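Local coordinates for alginate lyase A1-II' (Sphingomonas sp. A1, PDB 2CWS), which probably depolymerises alginate by beta-elimination, as a polysaccharide lyase of family 7, the chain here holding the lyase domain of a longer protein, at residues Leu19-Ala22 / Asn23-Ile27. Residues are numbered along the deposited sequence; the frame is centred on the assembly and turned at random.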
loop_
_atom_site.group_PDB
_atom_site.type_symbol
_atom_site.label_atom_id
_atom_site.label_comp_id
_atom_site.label_asym_id
_atom_site.label_seq_id
_atom_site.Cartn_x
_atom_site.Cartn_y
_atom_site.Cartn_z
ATOM N N LEU A 19 -5.765 4.997 -9.872
ATOM C CA LEU A 19 -5.338 6.375 -10.160
ATOM C C LEU A 19 -6.148 7.424 -9.450
ATOM O O LEU A 19 -7.293 7.196 -9.062
ATOM C CB LEU A 19 -5.442 6.603 -11.689
ATOM C CG LEU A 19 -4.489 5.731 -12.511
ATOM C CD1 LEU A 19 -4.855 5.933 -14.011
ATOM C CD2 LEU A 19 -3.052 6.043 -12.248
ATOM N N PRO A 20 -5.605 8.640 -9.387
ATOM C CA PRO A 20 -6.303 9.764 -8.749
ATOM C C PRO A 20 -6.917 10.729 -9.742
ATOM O O PRO A 20 -7.168 11.887 -9.399
ATOM C CB PRO A 20 -5.160 10.450 -7.981
ATOM C CG PRO A 20 -3.998 10.319 -8.923
ATOM C CD PRO A 20 -4.186 8.981 -9.604
ATOM N N ASP A 21 -7.169 10.271 -10.959
ATOM C CA ASP A 21 -7.971 11.092 -11.884
ATOM C C ASP A 21 -9.391 11.172 -11.354
ATOM O O ASP A 21 -9.779 10.465 -10.409
ATOM C CB ASP A 21 -7.865 10.523 -13.302
ATOM C CG ASP A 21 -8.486 9.129 -13.426
ATOM O OD1 ASP A 21 -9.147 8.850 -14.459
ATOM O OD2 ASP A 21 -8.325 8.313 -12.527
ATOM N N ALA A 22 -10.215 12.043 -11.991
ATOM C CA ALA A 22 -11.562 12.264 -11.467
ATOM C C ALA A 22 -12.371 10.982 -11.344
ATOM O O ALA A 22 -13.155 10.838 -10.389
ATOM C CB ALA A 22 -12.321 13.289 -12.303
ATOM N N ASN A 23 -12.194 10.090 -12.320
ATOM C CA ASN A 23 -12.994 8.875 -12.366
ATOM C C ASN A 23 -12.273 7.695 -11.697
ATOM O O ASN A 23 -12.757 6.569 -11.833
ATOM C CB ASN A 23 -13.535 8.577 -13.766
ATOM C CG ASN A 23 -14.514 9.665 -14.226
ATOM O OD1 ASN A 23 -14.030 10.514 -15.008
ATOM N ND2 ASN A 23 -15.781 9.654 -13.827
ATOM N N THR A 24 -11.175 7.918 -10.996
ATOM C CA THR A 24 -10.399 6.891 -10.301
ATOM C C THR A 24 -10.229 5.634 -11.176
ATOM O O THR A 24 -10.578 4.511 -10.809
ATOM C CB THR A 24 -10.942 6.533 -8.901
ATOM O OG1 THR A 24 -12.265 6.030 -8.927
ATOM C CG2 THR A 24 -10.928 7.792 -8.034
ATOM N N THR A 25 -9.672 5.874 -12.340
ATOM C CA THR A 25 -9.404 4.808 -13.317
ATOM C C THR A 25 -8.445 3.764 -12.783
ATOM O O THR A 25 -7.536 4.103 -12.024
ATOM C CB THR A 25 -8.819 5.507 -14.570
ATOM O OG1 THR A 25 -9.800 6.434 -15.065
ATOM C CG2 THR A 25 -8.484 4.509 -15.688
ATOM N N GLU A 26 -8.665 2.525 -13.190
ATOM C CA GLU A 26 -7.761 1.483 -12.878
ATOM C C GLU A 26 -7.078 0.969 -14.146
ATOM O O GLU A 26 -7.731 0.849 -15.200
ATOM C CB GLU A 26 -8.459 0.265 -12.225
ATOM C CG GLU A 26 -9.065 0.666 -10.868
ATOM C CD GLU A 26 -9.588 -0.539 -10.114
ATOM O OE1 GLU A 26 -9.716 -0.488 -8.892
ATOM O OE2 GLU A 26 -9.822 -1.613 -10.717
ATOM N N ILE A 27 -5.791 0.687 -14.038
ATOM C CA ILE A 27 -4.980 0.135 -15.132
ATOM C C ILE A 27 -4.685 -1.328 -14.796
ATOM O O ILE A 27 -4.187 -1.642 -13.731
ATOM C CB ILE A 27 -3.659 0.906 -15.319
ATOM C CG1 ILE A 27 -3.853 2.421 -15.438
ATOM C CG2 ILE A 27 -2.890 0.364 -16.521
ATOM C CD1 ILE A 27 -4.781 2.869 -16.587
HETATM O O HOH W 1 -10.945 10.740 -14.972
#
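The Asp-21 carboxylate turns the edge formed by its two oxygens to Thr-25, which approaches close to the carboxylate plane and meets each oxygen on its syn lone pair. Hydroxyl OG1 of Thr-25 donates to OD1 of Asp-21 at 2.6 Å, and the backbone N of Thr-25 donates to OD2 at 2.8 Å. Over one face lies the backbone N of Thr-24, near OD2 but too poorly angled to bond. A water comes in beyond OD1, tilted out of the carboxylate plane toward that same side; it gives a proton to Asp-21 OD1 (2.7 Å) and accepts from Asn-23 N. With chi1 at 65°, Asp-21 CG sits between its own backbone N and carbonyl carbon, which swings the carboxylate back across the turn; the paired bonds then hold it against rotation.

This is a worked example of a side chain bracing a type I turn, here Asp-21 to Thr-24, closed by Thr-24 N to Asp-21 O at 3.0 Å. Beyond it, Leu-19 N bonds to Thr-25 O at 2.9 Å, and Leu-19 CD1 packs on Ile-27 CG1 at 3.9 Å.

The turn links antiparallel strands 15-18 and 26-27 of one sheet in this jelly-roll lyase domain; Leu-19 and Asp-21 also touch Tyr-40, while Pro-20 packs on strand 49-54 of the other sheet.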